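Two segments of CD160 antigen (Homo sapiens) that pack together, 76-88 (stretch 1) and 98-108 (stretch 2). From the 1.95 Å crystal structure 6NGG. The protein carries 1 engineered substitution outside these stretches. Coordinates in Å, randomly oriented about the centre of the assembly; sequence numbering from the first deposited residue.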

# COMPACT_ATOMS: atom_id res chain seq x y z
N GLN A 76 -4.32 -14.34 -8.69
CA GLN A 76 -3.57 -15.55 -8.64
C GLN A 76 -2.08 -15.17 -8.56
O GLN A 76 -1.55 -14.43 -9.45
CB GLN A 76 -3.81 -16.31 -9.95
CG GLN A 76 -2.88 -17.51 -10.18
CD GLN A 76 -3.44 -18.79 -9.63
OE1 GLN A 76 -4.47 -19.28 -10.12
NE2 GLN A 76 -2.79 -19.36 -8.61
N VAL A 77 -1.39 -15.65 -7.56
CA VAL A 77 0.02 -15.32 -7.40
C VAL A 77 0.85 -16.15 -8.41
O VAL A 77 0.77 -17.34 -8.44
CB VAL A 77 0.50 -15.55 -5.95
CG1 VAL A 77 1.97 -15.20 -5.75
CG2 VAL A 77 -0.27 -14.62 -5.01
N THR A 78 1.63 -15.49 -9.22
CA THR A 78 2.62 -16.13 -10.14
C THR A 78 4.06 -15.67 -9.85
O THR A 78 4.32 -14.83 -8.94
CB THR A 78 2.27 -15.74 -11.58
OG1 THR A 78 2.69 -14.37 -11.83
CG2 THR A 78 0.79 -15.94 -11.87
N PRO A 79 5.04 -16.19 -10.62
CA PRO A 79 6.41 -15.73 -10.43
C PRO A 79 6.61 -14.26 -10.68
O PRO A 79 7.44 -13.65 -10.07
CB PRO A 79 7.21 -16.61 -11.44
CG PRO A 79 6.37 -17.86 -11.59
CD PRO A 79 4.98 -17.27 -11.64
N LEU A 80 5.80 -13.65 -11.54
CA LEU A 80 5.79 -12.23 -11.69
C LEU A 80 5.68 -11.48 -10.36
O LEU A 80 6.14 -10.38 -10.27
CB LEU A 80 4.62 -11.78 -12.56
CG LEU A 80 4.73 -10.71 -13.64
CD1 LEU A 80 6.03 -10.67 -14.41
CD2 LEU A 80 3.56 -11.06 -14.59
N HIS A 81 5.00 -12.05 -9.38
CA HIS A 81 4.78 -11.34 -8.10
C HIS A 81 5.85 -11.48 -7.02
O HIS A 81 5.73 -10.83 -5.97
CB HIS A 81 3.40 -11.73 -7.52
CG HIS A 81 2.29 -11.45 -8.45
ND1 HIS A 81 1.68 -12.45 -9.16
CD2 HIS A 81 1.77 -10.29 -8.89
CE1 HIS A 81 0.79 -11.92 -9.98
NE2 HIS A 81 0.81 -10.61 -9.81
N SER A 82 6.81 -12.38 -7.23
CA SER A 82 7.92 -12.57 -6.33
C SER A 82 8.72 -11.30 -6.33
O SER A 82 9.09 -10.84 -7.36
CB SER A 82 8.90 -13.64 -6.84
OG SER A 82 8.48 -14.87 -6.50
N GLY A 83 9.02 -10.80 -5.16
CA GLY A 83 9.93 -9.65 -4.97
C GLY A 83 9.65 -8.91 -3.69
O GLY A 83 8.89 -9.40 -2.85
N THR A 84 10.14 -7.66 -3.63
CA THR A 84 10.20 -6.87 -2.43
C THR A 84 9.27 -5.67 -2.68
O THR A 84 9.33 -5.06 -3.78
CB THR A 84 11.65 -6.43 -2.11
OG1 THR A 84 12.40 -7.57 -1.65
CG2 THR A 84 11.67 -5.44 -0.95
N TYR A 85 8.37 -5.45 -1.74
CA TYR A 85 7.37 -4.42 -1.86
C TYR A 85 7.48 -3.37 -0.75
O TYR A 85 7.98 -3.63 0.32
CB TYR A 85 5.97 -5.06 -1.76
CG TYR A 85 5.56 -6.00 -2.88
CD1 TYR A 85 6.01 -7.34 -2.93
CD2 TYR A 85 4.72 -5.58 -3.89
CE1 TYR A 85 5.59 -8.21 -3.93
CE2 TYR A 85 4.28 -6.46 -4.90
CZ TYR A 85 4.77 -7.77 -4.93
OH TYR A 85 4.37 -8.66 -5.93
N GLN A 86 6.94 -2.20 -1.02
CA GLN A 86 6.89 -1.12 -0.05
C GLN A 86 5.70 -0.25 -0.33
O GLN A 86 5.45 0.13 -1.48
CB GLN A 86 8.17 -0.29 -0.13
CG GLN A 86 8.28 0.69 1.03
CD GLN A 86 9.52 1.57 1.03
OE1 GLN A 86 10.06 1.83 2.13
NE2 GLN A 86 9.98 2.02 -0.13
N CYS A 87 4.99 0.03 0.75
CA CYS A 87 3.90 1.03 0.82
C CYS A 87 4.53 2.41 1.05
O CYS A 87 5.35 2.58 1.97
CB CYS A 87 2.99 0.75 2.02
SG CYS A 87 2.03 -0.81 1.94
N CYS A 88 4.06 3.42 0.29
CA CYS A 88 4.49 4.78 0.48
C CYS A 88 3.33 5.77 0.40
O CYS A 88 2.24 5.46 -0.10
CB CYS A 88 5.56 5.09 -0.60
SG CYS A 88 7.08 4.12 -0.28
N LEU A 98 6.09 9.44 3.49
CA LEU A 98 6.22 8.44 4.54
C LEU A 98 6.47 7.11 3.81
O LEU A 98 6.00 6.91 2.69
CB LEU A 98 4.98 8.34 5.44
CG LEU A 98 4.64 9.53 6.38
CD1 LEU A 98 3.31 9.25 7.03
CD2 LEU A 98 5.77 9.68 7.37
N GLN A 99 7.24 6.25 4.42
CA GLN A 99 7.57 4.98 3.80
C GLN A 99 7.19 3.91 4.80
O GLN A 99 7.39 4.09 6.00
CB GLN A 99 9.06 4.85 3.65
CG GLN A 99 9.76 5.75 2.68
CD GLN A 99 11.26 5.55 2.84
OE1 GLN A 99 11.98 6.46 3.28
NE2 GLN A 99 11.73 4.34 2.56
N GLY A 100 6.71 2.80 4.30
CA GLY A 100 6.53 1.64 5.10
C GLY A 100 7.76 0.78 5.16
O GLY A 100 8.77 1.06 4.50
N HIS A 101 7.68 -0.32 5.90
CA HIS A 101 8.80 -1.29 5.93
C HIS A 101 8.74 -2.15 4.71
O HIS A 101 7.68 -2.35 4.16
CB HIS A 101 8.70 -2.21 7.15
CG HIS A 101 8.93 -1.50 8.43
ND1 HIS A 101 8.16 -1.70 9.55
CD2 HIS A 101 9.85 -0.57 8.77
CE1 HIS A 101 8.60 -0.94 10.53
NE2 HIS A 101 9.62 -0.24 10.08
N PHE A 102 9.86 -2.74 4.32
CA PHE A 102 9.89 -3.58 3.11
C PHE A 102 9.33 -4.94 3.46
O PHE A 102 9.59 -5.39 4.55
CB PHE A 102 11.36 -3.71 2.65
CG PHE A 102 11.92 -2.42 2.08
CD1 PHE A 102 11.55 -2.00 0.84
CD2 PHE A 102 12.81 -1.64 2.80
CE1 PHE A 102 12.04 -0.83 0.30
CE2 PHE A 102 13.29 -0.43 2.27
CZ PHE A 102 12.91 -0.05 1.01
N PHE A 103 8.56 -5.59 2.57
CA PHE A 103 8.20 -6.97 2.79
C PHE A 103 8.31 -7.75 1.52
O PHE A 103 8.43 -7.14 0.44
CB PHE A 103 6.78 -7.05 3.40
CG PHE A 103 5.70 -6.45 2.55
CD1 PHE A 103 5.46 -5.06 2.59
CD2 PHE A 103 4.93 -7.24 1.71
CE1 PHE A 103 4.43 -4.52 1.83
CE2 PHE A 103 3.90 -6.69 0.94
CZ PHE A 103 3.66 -5.32 1.03
N SER A 104 8.21 -9.08 1.58
CA SER A 104 8.44 -9.85 0.33
C SER A 104 7.43 -10.90 0.17
O SER A 104 6.93 -11.48 1.18
CB SER A 104 9.82 -10.57 0.34
OG SER A 104 10.83 -9.73 0.80
N ILE A 105 7.14 -11.14 -1.12
CA ILE A 105 6.41 -12.26 -1.59
C ILE A 105 7.42 -13.19 -2.28
O ILE A 105 8.21 -12.75 -3.15
CB ILE A 105 5.34 -11.88 -2.63
CG1 ILE A 105 4.09 -11.35 -1.99
CG2 ILE A 105 4.81 -13.09 -3.37
CD1 ILE A 105 4.28 -10.25 -1.05
N LEU A 106 7.34 -14.49 -1.94
CA LEU A 106 8.18 -15.43 -2.66
C LEU A 106 7.32 -16.53 -3.27
O LEU A 106 6.58 -17.25 -2.56
CB LEU A 106 9.27 -16.01 -1.76
CG LEU A 106 10.10 -17.12 -2.44
CD1 LEU A 106 11.05 -16.53 -3.50
CD2 LEU A 106 10.80 -17.97 -1.40
N PHE A 107 7.39 -16.61 -4.60
CA PHE A 107 6.85 -17.74 -5.34
C PHE A 107 7.81 -18.93 -5.21
O PHE A 107 9.02 -18.85 -5.45
CB PHE A 107 6.57 -17.34 -6.78
CG PHE A 107 5.76 -18.34 -7.54
CD1 PHE A 107 6.39 -19.45 -8.12
CD2 PHE A 107 4.38 -18.21 -7.70
CE1 PHE A 107 5.65 -20.40 -8.86
CE2 PHE A 107 3.63 -19.16 -8.45
CZ PHE A 107 4.27 -20.24 -9.03
N THR A 108 7.25 -20.06 -4.82
CA THR A 108 8.04 -21.22 -4.47
C THR A 108 7.89 -22.42 -5.41
O THR A 108 7.01 -22.45 -6.28
CB THR A 108 7.73 -21.59 -3.02
OG1 THR A 108 8.80 -22.37 -2.50
CG2 THR A 108 6.43 -22.35 -2.90
O HOH W 1 5.45 -1.17 3.30

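Stretches 1 and 2 run antiparallel, and together they bury 918 Å² of surface. Their central ladder is regular. Gly 83 N donates to Ile 105 O at 2.9 Å and Ile 105 N to Gly 83 O at 3.0 Å; two residues further on, Tyr 85 N donates to Phe 103 O at 2.8 Å and Phe 103 N to Tyr 85 O at 3.0 Å. Between these pairs Thr 84 lies across from Ser 104, their CA atoms only 4.4 Å apart, and these small side chains share a face of the sheet.

The opposite face, which carries Tyr 85, Phe 103 and Ile 105, is buried and interlocked. The Phe 103 side chain, with chi1 in p, brings its ring nearer to stretch 1 and lies against Tyr 85, whose CB sits over the ring face, 3.9 Å from its centroid and 3.6 Å from Phe 103 CZ. The two aromatic rings are nearly parallel but slid apart, so the packing rests on this methylene rather than on ring overlap. Ile 105 CD1 also reaches Tyr 85 CE1, at 3.8 Å. Gly 83, which lacks a side chain, has phi/psi of 155/-162, where a CB would be jammed against the preceding carbonyl oxygen.

Phe 107 has the largest area covered by the other stretch (103 Å²), and the turn at the start of stretch 1 makes its hollow. Pro 79 CG lies over one face of the ring in a CH-pi contact, 3.9 Å from its centroid, while Val 77 O approaches the ring edge, 3.4 Å from Phe 107 CE2. Val 77 CG1 lies 4.3 Å from both Phe 107 CD2 and Ile 105 CG2. Bonds within stretch 1 accompany this turn: Thr 78 N donates to His 81 ND1 (3.0 Å), and Tyr 85 OH to His 81 O (2.6 Å). Ser 82 extends the ladder with its side chain, accepting a hydrogen bond from Phe 107 N to Ser 82 OG at 2.8 Å.

Beyond Tyr 85 the register shifts by one, and the strands part enough to admit a water, which accepts from Cys 87 N (2.9 Å) and donates to His 101 O (2.7 Å). The extended Gln 86 side chain reaches along stretch 2, its OE1 over one face of the Phe 102 ring and accepting from Gln 99 NE2 at 3.0 Å. Pairing resumes where Gly 100 N donates to Cys 87 O at 2.7 Å; an ideal CB on Gly 100 would lie tight against that same oxygen, at 3.1 Å, so glycine suits the close approach.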